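PDB 4ZNM: C-domain type II peptide synthetase, which belongs to the condensation-domain family of peptide synthetases, a single chain built on two mixed beta sheets with helices packed against them. Local coordinates for residues Glu60-Glu65 with Ala177-Asn182; Val71-Ala76 with Ala169-Asn174; Leu141-Phe144 with Asp148-Leu151. All coordinates share one frame; numbering follows the deposited sequence. Where two conformers were deposited one is given.

Interactions 1 and 2 join the same two helices, 60-73 and 162-180, with their centres about 13 Å apart, whereas interaction 3 is the hairpin of strands 137-143 and 148-156. Interaction 1 is a surface contact: a salt bridge without directed hydrogen bonds, a methyl contact and a water bridge. Interaction 2 is buried and purely polar, concentrating its bonds on one carboxylate. Interaction 3, also buried, combines backbone hydrogen bonds with apolar packing. Leucines take part in all the links between them: the Leu-63 backbone touches Leu-172 and its side chain Leu-173, Leu-141 approaches Leu-63, and Leu-172 meets Leu-151. A salt bridge from Glu-60 to Arg-143 ties segment 60-65 to the hairpin.

Interaction 1. Residues Glu60-Glu65 with Ala177-Asn182; sequences EETLRE and AARRGN. With NA (sodium ion), chain D.
A Schellman motif closes helix 162-180, and the last turn ahead of it packs, through Arg-179 and Arg-180, against Thr-62 and Glu-65 in the first turns of helix 60-73. The backbones come nearest at Thr-62 and Arg-179, whose CA atoms are 7.0 Å apart. Between the two backbones lies the Thr-62 methyl: a chi1 of -57° sets OG1 beside the backbone N and leaves CG2 anti to it, where CG2 reaches Arg-179 CB at 3.4 Å. The same methyl lies 4.0 Å from Arg-180 CD, resting between the aliphatic parts of two successive arginines. The other branch, OG1, turns to water 1 at 2.8 Å, which in turn accepts a bond of 2.8 Å from Arg-180 NH1, lying in the plane of that guanidinium. Arg-180 gets there by bending at chi2 and chi3. Thr-62 OG1 is also hydrogen-bonded to Asp-59, so the hydroxyl has two polar partners.

Arg-179 runs extended from CG to NE and crosses Glu-65 at about a right angle. Glu-65 CB sits 3.8 Å above one face of the guanidinium, toward its rim, and Glu-65 OE1 is 3.4 Å from Arg-179 NH1. That oxygen lies well out of the guanidinium plane and no N-H points at it, which makes this salt bridge one of charge only. Arg-179 NE is instead paired with Asp-69, one turn after Glu-65 on helix 60-73.

Beyond the helix end, Asn-182 OD1 binds the sodium ion at 2.4 Å. Waters 2 and 3 also coordinate it and donate to Arg-180 O and Gly-181 O. Gly-181, with phi 80°, and the bonds from Gly-181 N to Ala-178 O and from Asn-182 N to Ala-177 O are the signature of the Schellman C-cap.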
loop_
_atom_site.group_PDB
_atom_site.type_symbol
_atom_site.label_atom_id
_atom_site.label_comp_id
_atom_site.label_asym_id
_atom_site.label_seq_id
_atom_site.Cartn_x
_atom_site.Cartn_y
_atom_site.Cartn_z
ATOM N N GLU A 60 -20.779 -4.498 -21.273
ATOM C CA GLU A 60 -19.539 -5.195 -20.970
ATOM C C GLU A 60 -18.498 -5.010 -22.057
ATOM O O GLU A 60 -17.319 -4.799 -21.783
ATOM C CB GLU A 60 -19.834 -6.674 -20.782
ATOM C CG GLU A 60 -20.612 -6.986 -19.509
ATOM C CD GLU A 60 -21.222 -8.398 -19.492
ATOM O OE1 GLU A 60 -20.805 -9.283 -20.295
ATOM O OE2 GLU A 60 -22.167 -8.609 -18.676
ATOM N N GLU A 61 -18.942 -5.062 -23.304
ATOM C CA GLU A 61 -18.027 -4.917 -24.431
ATOM C C GLU A 61 -17.359 -3.550 -24.430
ATOM O O GLU A 61 -16.193 -3.426 -24.781
ATOM C CB GLU A 61 -18.772 -5.129 -25.753
ATOM C CG GLU A 61 -17.920 -4.877 -26.984
ATOM C CD GLU A 61 -18.664 -5.174 -28.273
ATOM O OE1 GLU A 61 -18.188 -4.734 -29.342
ATOM O OE2 GLU A 61 -19.720 -5.840 -28.214
ATOM N N THR A 62 -18.105 -2.517 -24.046
ATOM C CA THR A 62 -17.552 -1.167 -24.019
ATOM C C THR A 62 -16.623 -1.008 -22.828
ATOM O O THR A 62 -15.629 -0.316 -22.918
ATOM C CB THR A 62 -18.673 -0.106 -23.981
ATOM O OG1 THR A 62 -19.519 -0.297 -25.106
ATOM C CG2 THR A 62 -18.108 1.346 -24.060
ATOM N N LEU A 63 -16.928 -1.674 -21.722
ATOM C CA LEU A 63 -16.061 -1.614 -20.559
ATOM C C LEU A 63 -14.725 -2.279 -20.880
ATOM O O LEU A 63 -13.677 -1.792 -20.452
ATOM C CB LEU A 63 -16.707 -2.269 -19.332
ATOM C CG LEU A 63 -15.880 -2.160 -18.064
ATOM C CD1 LEU A 63 -15.807 -0.717 -17.569
ATOM C CD2 LEU A 63 -16.474 -3.025 -16.969
ATOM N N ARG A 64 -14.758 -3.348 -21.671
ATOM C CA ARG A 64 -13.545 -4.043 -22.057
ATOM C C ARG A 64 -12.688 -3.150 -22.942
ATOM O O ARG A 64 -11.466 -3.048 -22.764
ATOM C CB ARG A 64 -13.880 -5.332 -22.760
ATOM C CG ARG A 64 -12.684 -6.077 -23.254
ATOM C CD ARG A 64 -13.100 -7.470 -23.713
ATOM N NE ARG A 64 -13.830 -7.428 -24.947
ATOM C CZ ARG A 64 -15.132 -7.711 -25.093
ATOM N NH1 ARG A 64 -15.692 -7.614 -26.285
ATOM N NH2 ARG A 64 -15.887 -8.060 -24.067
ATOM N N GLU A 65 -13.322 -2.504 -23.899
ATOM C CA GLU A 65 -12.619 -1.538 -24.745
ATOM C C GLU A 65 -11.988 -0.427 -23.911
ATOM O O GLU A 65 -10.855 -0.035 -24.168
ATOM C CB GLU A 65 -13.564 -0.925 -25.773
ATOM C CG GLU A 65 -13.981 -1.837 -26.912
ATOM C CD GLU A 65 -15.137 -1.258 -27.753
ATOM O OE1 GLU A 65 -15.839 -0.328 -27.282
ATOM O OE2 GLU A 65 -15.341 -1.743 -28.886
ATOM N N ALA A 177 -17.589 5.931 -19.978
ATOM C CA ALA A 177 -18.698 6.849 -20.159
ATOM C C ALA A 177 -18.568 7.579 -21.472
ATOM O O ALA A 177 -19.544 7.732 -22.181
ATOM C CB ALA A 177 -18.778 7.819 -19.021
ATOM N N ALA A 178 -17.380 8.046 -21.822
ATOM C CA ALA A 178 -17.283 8.801 -23.071
ATOM C C ALA A 178 -17.638 7.896 -24.269
ATOM O O ALA A 178 -18.343 8.315 -25.180
ATOM C CB ALA A 178 -15.911 9.393 -23.246
ATOM N N ARG A 179 -17.173 6.648 -24.254
ATOM C CA ARG A 179 -17.502 5.695 -25.324
ATOM C C ARG A 179 -18.987 5.465 -25.427
ATOM O O ARG A 179 -19.517 5.347 -26.528
ATOM C CB ARG A 179 -16.791 4.356 -25.091
ATOM C CG ARG A 179 -15.370 4.365 -25.537
ATOM C CD ARG A 179 -14.712 3.006 -25.345
ATOM N NE ARG A 179 -13.364 3.041 -25.882
ATOM C CZ ARG A 179 -13.076 2.808 -27.157
ATOM N NH1 ARG A 179 -14.032 2.485 -28.009
ATOM N NH2 ARG A 179 -11.824 2.864 -27.575
ATOM N N ARG A 180 -19.669 5.436 -24.280
ATOM C CA ARG A 180 -21.112 5.288 -24.239
ATOM C C ARG A 180 -21.822 6.563 -24.684
ATOM O O ARG A 180 -23.017 6.561 -24.894
ATOM C CB ARG A 180 -21.582 4.906 -22.821
ATOM C CG ARG A 180 -21.121 3.560 -22.314
ATOM C CD ARG A 180 -21.818 2.422 -23.056
ATOM N NE ARG A 180 -23.198 2.287 -22.616
ATOM C CZ ARG A 180 -24.152 1.664 -23.311
ATOM N NH1 ARG A 180 -23.896 1.130 -24.507
ATOM N NH2 ARG A 180 -25.365 1.595 -22.803
ATOM N N GLY A 181 -21.101 7.671 -24.792
ATOM C CA GLY A 181 -21.737 8.925 -25.162
ATOM C C GLY A 181 -22.451 9.634 -24.021
ATOM O O GLY A 181 -23.438 10.334 -24.239
ATOM N N ASN A 182 -21.950 9.435 -22.810
ATOM C CA ASN A 182 -22.524 10.022 -21.607
ATOM C C ASN A 182 -21.622 11.148 -21.180
ATOM O O ASN A 182 -20.420 11.090 -21.413
ATOM C CB ASN A 182 -22.631 8.990 -20.481
ATOM C CG ASN A 182 -23.543 7.835 -20.835
ATOM O OD1 ASN A 182 -24.522 8.019 -21.535
ATOM N ND2 ASN A 182 -23.219 6.637 -20.343
HETATM NA NA NA D . -26.553 7.281 -22.465
HETATM O O HOH W 1 -21.620 1.171 -26.187
HETATM O O HOH W 2 -25.677 7.191 -24.750
HETATM O O HOH W 3 -26.442 9.509 -23.313
#

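Interaction 2. Residues Val71-Ala76 with Ala169-Asn174; sequences VVRHEA and ARDLLN
Where helix 60-73 ends, its backbone stays well clear of helix 162-180: the nearest CA atoms, those of Arg-73 and Asp-171, are 9.0 Å apart, and only side chains bridge the distance. Both donors converge on Asp-171 OD2. Arg-73, its chain extended from CG to NE, gives NE to this oxygen at 2.8 Å; the nitrogen comes from above the carboxylate, 66° out of its plane, and the guanidinium stands at 88° to it. His-74 instead approaches within that plane. Its ring is tilted only 8° from the carboxylate, and NE2 donates to OD2 at 2.7 Å, nearly in line with the C-O bond. The two donors thus use different directions around one oxygen, while Arg-73 CG packs over a face of the imidazole.

His-74 is the first residue past helical geometry, and the Arg-His-Glu sequence from Arg-73 to Glu-75 opens the RHExLR core motif familiar in condensation domains, so the contact ties that motif to helix 162-180.

The other oxygen, OD1, is held from within its own helix. Arg-170 grips it side-on, with NE at 3.0 Å and NH2 at 2.9 Å from Asp-171 OD1, the oxygen lying nearly in the guanidinium plane. Water 4 donates to Asp-171 OD2 at 2.7 Å and accepts from Arg-73 NH2 at 2.8 Å, with a weak bond from Arg-170 NH2. Arg-170 also pairs with Asp-305, and Arg-73 NH2 donates to Pro-188 O.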
loop_
_atom_site.group_PDB
_atom_site.type_symbol
_atom_site.label_atom_id
_atom_site.label_comp_id
_atom_site.label_asym_id
_atom_site.label_seq_id
_atom_site.Cartn_x
_atom_site.Cartn_y
_atom_site.Cartn_z
ATOM N N VAL A 71 -4.916 1.123 -20.600
ATOM C CA VAL A 71 -3.582 0.558 -20.719
ATOM C C VAL A 71 -2.787 1.331 -21.773
ATOM O O VAL A 71 -1.596 1.583 -21.588
ATOM C CB VAL A 71 -3.639 -0.934 -21.062
ATOM C CG1 VAL A 71 -2.247 -1.447 -21.436
ATOM C CG2 VAL A 71 -4.188 -1.717 -19.840
ATOM N N VAL A 72 -3.442 1.733 -22.860
ATOM C CA VAL A 72 -2.763 2.543 -23.863
ATOM C C VAL A 72 -2.374 3.871 -23.219
ATOM O O VAL A 72 -1.305 4.392 -23.473
ATOM C CB VAL A 72 -3.607 2.777 -25.082
ATOM C CG1 VAL A 72 -2.992 3.856 -25.954
ATOM C CG2 VAL A 72 -3.812 1.464 -25.872
ATOM N N ARG A 73 -3.262 4.400 -22.386
ATOM C CA ARG A 73 -3.073 5.707 -21.754
ATOM C C ARG A 73 -1.857 5.797 -20.824
ATOM O O ARG A 73 -1.201 6.832 -20.766
ATOM C CB ARG A 73 -4.331 6.046 -20.962
ATOM C CG ARG A 73 -4.255 7.291 -20.118
ATOM C CD ARG A 73 -5.637 7.667 -19.617
ATOM N NE ARG A 73 -5.562 8.760 -18.667
ATOM C CZ ARG A 73 -5.636 10.048 -18.982
ATOM N NH1 ARG A 73 -5.838 10.444 -20.241
ATOM N NH2 ARG A 73 -5.527 10.950 -18.016
ATOM N N HIS A 74 -1.580 4.722 -20.094
ATOM C CA HIS A 74 -0.553 4.728 -19.047
ATOM C C HIS A 74 0.588 3.757 -19.373
ATOM O O HIS A 74 0.427 2.530 -19.276
ATOM C CB HIS A 74 -1.159 4.359 -17.697
ATOM C CG HIS A 74 -2.151 5.357 -17.197
ATOM N ND1 HIS A 74 -1.792 6.635 -16.817
ATOM C CD2 HIS A 74 -3.496 5.275 -17.026
ATOM C CE1 HIS A 74 -2.876 7.302 -16.455
ATOM N NE2 HIS A 74 -3.921 6.496 -16.568
ATOM N N GLU A 75 1.743 4.307 -19.727
ATOM C CA GLU A 75 2.923 3.479 -20.060
ATOM C C GLU A 75 3.340 2.518 -18.956
ATOM O O GLU A 75 3.801 1.420 -19.250
ATOM C CB GLU A 75 4.133 4.351 -20.397
ATOM C CG GLU A 75 4.034 4.947 -21.757
ATOM C CD GLU A 75 5.155 5.918 -22.100
ATOM O OE1 GLU A 75 6.107 6.096 -21.290
ATOM O OE2 GLU A 75 5.056 6.500 -23.208
ATOM N N ALA A 76 3.206 2.921 -17.698
ATOM C CA ALA A 76 3.579 2.037 -16.609
ATOM C C ALA A 76 2.822 0.713 -16.711
ATOM O O ALA A 76 3.326 -0.301 -16.260
ATOM C CB ALA A 76 3.318 2.682 -15.264
ATOM N N ALA A 169 -9.056 3.545 -11.928
ATOM C CA ALA A 169 -10.482 3.348 -11.830
ATOM C C ALA A 169 -11.187 4.595 -12.363
ATOM O O ALA A 169 -12.151 4.494 -13.128
ATOM C CB ALA A 169 -10.885 3.046 -10.392
ATOM N N ARG A 170 -10.662 5.768 -12.018
ATOM C CA ARG A 170 -11.297 7.017 -12.443
ATOM C C ARG A 170 -11.205 7.146 -13.948
ATOM O O ARG A 170 -12.205 7.437 -14.629
ATOM C CB ARG A 170 -10.682 8.248 -11.784
ATOM C CG ARG A 170 -11.327 9.529 -12.344
ATOM C CD ARG A 170 -10.462 10.694 -12.331
ATOM N NE ARG A 170 -9.238 10.540 -13.104
ATOM C CZ ARG A 170 -8.289 11.467 -13.093
ATOM N NH1 ARG A 170 -8.491 12.559 -12.376
ATOM N NH2 ARG A 170 -7.153 11.322 -13.781
ATOM N N ASP A 171 -10.009 6.927 -14.471
ATOM C CA ASP A 171 -9.784 7.013 -15.897
ATOM C C ASP A 171 -10.660 5.998 -16.638
ATOM O O ASP A 171 -11.238 6.315 -17.668
ATOM C CB ASP A 171 -8.320 6.761 -16.198
ATOM C CG ASP A 171 -7.405 7.936 -15.792
ATOM O OD1 ASP A 171 -7.891 8.941 -15.200
ATOM O OD2 ASP A 171 -6.190 7.833 -16.082
ATOM N N LEU A 172 -10.708 4.776 -16.125
ATOM C CA LEU A 172 -11.443 3.689 -16.780
ATOM C C LEU A 172 -12.910 4.017 -16.942
ATOM O O LEU A 172 -13.469 3.879 -18.022
ATOM C CB LEU A 172 -11.318 2.399 -15.988
ATOM C CG LEU A 172 -12.220 1.256 -16.445
ATOM C CD1 LEU A 172 -11.739 0.794 -17.808
ATOM C CD2 LEU A 172 -12.220 0.137 -15.436
ATOM N N LEU A 173 -13.535 4.440 -15.845
ATOM C CA LEU A 173 -14.964 4.714 -15.877
ATOM C C LEU A 173 -15.290 5.993 -16.651
ATOM O O LEU A 173 -16.364 6.101 -17.253
ATOM C CB LEU A 173 -15.500 4.747 -14.444
ATOM C CG LEU A 173 -15.304 3.338 -13.801
ATOM C CD1 LEU A 173 -15.891 3.328 -12.432
ATOM C CD2 LEU A 173 -15.973 2.232 -14.596
ATOM N N ASN A 174 -14.352 6.929 -16.694
ATOM C CA ASN A 174 -14.507 8.127 -17.535
ATOM C C ASN A 174 -14.421 7.767 -19.021
ATOM O O ASN A 174 -15.257 8.172 -19.814
ATOM C CB ASN A 174 -13.434 9.147 -17.169
ATOM C CG ASN A 174 -13.440 10.370 -18.060
ATOM O OD1 ASN A 174 -13.062 10.313 -19.232
ATOM N ND2 ASN A 174 -13.829 11.498 -17.490
HETATM O O HOH W 4 -4.864 10.094 -15.462
#

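Interaction 3. Residues Leu141-Phe144 with Asp148-Leu151; sequences LGRF and DAVL
The Phe-144 ring slants across the start of strand 148-151. Its CE2 touches Val-150 CG2 at 3.6 Å, and its CD2 lies 3.9 Å from Asp-148 CG, with ring and carboxylate planes 49° apart. The other flat group, the Arg-143 guanidinium, has water 5 at its edge and in its plane, 3.0 Å from Arg-143 NE.

These groups belong to an antiparallel hairpin, its strand axes at 159°. Gly-142 and Val-150 form the hydrogen-bonded pair: Gly-142 N to Val-150 O and Val-150 N to Gly-142 O are both 2.8 Å. A third bond, from Phe-144 N to Asp-148 O at 2.9 Å, comes in tilted 24° from the carbonyl plane, where the chain turns a corner at Phe-144.

Leu-141, Arg-143, Ala-149 and Leu-151 share one face. Leu-141 CD1 comes to 3.9 Å from Ala-149 CB and 4.1 Å from Leu-151 CB, the trans first torsion extending the side chain away from the backbone N.

The charged ends pair outside the two strands, Arg-143 with Glu-60 and Asp-148 with Arg-113 and Arg-53. Cohesion between the strands thus rests on backbone bonds and apolar side chains, the charges being spent on neighbouring parts of the fold.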
loop_
_atom_site.group_PDB
_atom_site.type_symbol
_atom_site.label_atom_id
_atom_site.label_comp_id
_atom_site.label_asym_id
_atom_site.label_seq_id
_atom_site.Cartn_x
_atom_site.Cartn_y
_atom_site.Cartn_z
ATOM N N LEU A 141 -15.232 -8.520 -13.549
ATOM C CA LEU A 141 -16.508 -7.912 -13.205
ATOM C C LEU A 141 -17.486 -8.971 -12.691
ATOM O O LEU A 141 -17.836 -9.907 -13.417
ATOM C CB LEU A 141 -17.071 -7.194 -14.430
ATOM C CG LEU A 141 -18.408 -6.486 -14.179
ATOM C CD1 LEU A 141 -18.222 -5.253 -13.312
ATOM C CD2 LEU A 141 -19.029 -6.139 -15.500
ATOM N N GLY A 142 -17.873 -8.852 -11.419
ATOM C CA GLY A 142 -18.893 -9.717 -10.858
ATOM C C GLY A 142 -20.254 -9.041 -10.838
ATOM O O GLY A 142 -20.449 -8.080 -10.114
ATOM N N ARG A 143 -21.204 -9.529 -11.624
ATOM C CA ARG A 143 -22.515 -8.848 -11.708
ATOM C C ARG A 143 -23.519 -9.563 -10.871
ATOM O O ARG A 143 -23.644 -10.769 -10.952
ATOM C CB ARG A 143 -22.985 -8.778 -13.141
ATOM C CG ARG A 143 -21.957 -8.147 -14.075
ATOM C CD ARG A 143 -22.548 -7.874 -15.443
ATOM N NE ARG A 143 -23.445 -6.744 -15.396
ATOM C CZ ARG A 143 -24.063 -6.226 -16.454
ATOM N NH1 ARG A 143 -23.872 -6.730 -17.672
ATOM N NH2 ARG A 143 -24.880 -5.201 -16.292
ATOM N N PHE A 144 -24.268 -8.818 -10.079
ATOM C CA PHE A 144 -25.411 -9.388 -9.384
ATOM C C PHE A 144 -26.673 -9.396 -10.234
ATOM O O PHE A 144 -27.433 -10.374 -10.244
ATOM C CB PHE A 144 -25.661 -8.610 -8.108
ATOM C CG PHE A 144 -24.470 -8.601 -7.184
ATOM C CD1 PHE A 144 -24.109 -9.739 -6.482
ATOM C CD2 PHE A 144 -23.719 -7.455 -7.019
ATOM C CE1 PHE A 144 -23.015 -9.721 -5.620
ATOM C CE2 PHE A 144 -22.644 -7.439 -6.159
ATOM C CZ PHE A 144 -22.290 -8.576 -5.466
ATOM N N ASP A 148 -26.420 -3.785 -10.651
ATOM C CA ASP A 148 -25.484 -3.853 -9.517
ATOM C C ASP A 148 -24.329 -4.831 -9.781
ATOM O O ASP A 148 -24.560 -5.935 -10.246
ATOM C CB ASP A 148 -26.280 -4.243 -8.283
ATOM C CG ASP A 148 -25.522 -4.050 -6.981
ATOM O OD1 ASP A 148 -24.447 -3.400 -6.953
ATOM O OD2 ASP A 148 -26.046 -4.554 -5.963
ATOM N N ALA A 149 -23.085 -4.424 -9.493
ATOM C CA ALA A 149 -21.916 -5.259 -9.780
ATOM C C ALA A 149 -20.750 -4.836 -8.900
ATOM O O ALA A 149 -20.782 -3.755 -8.285
ATOM C CB ALA A 149 -21.505 -5.146 -11.239
ATOM N N VAL A 150 -19.753 -5.710 -8.838
ATOM C CA VAL A 150 -18.476 -5.421 -8.213
ATOM C C VAL A 150 -17.370 -5.543 -9.277
ATOM O O VAL A 150 -17.266 -6.567 -9.932
ATOM C CB VAL A 150 -18.209 -6.386 -7.040
ATOM C CG1 VAL A 150 -16.792 -6.143 -6.438
ATOM C CG2 VAL A 150 -19.249 -6.209 -5.993
ATOM N N LEU A 151 -16.576 -4.493 -9.450
ATOM C CA LEU A 151 -15.473 -4.516 -10.386
ATOM C C LEU A 151 -14.171 -4.691 -9.608
ATOM O O LEU A 151 -13.866 -3.859 -8.738
ATOM C CB LEU A 151 -15.422 -3.224 -11.183
ATOM C CG LEU A 151 -14.231 -3.161 -12.155
ATOM C CD1 LEU A 151 -14.221 -4.309 -13.184
ATOM C CD2 LEU A 151 -14.166 -1.811 -12.822
HETATM O O HOH W 5 -24.434 -4.853 -13.316
#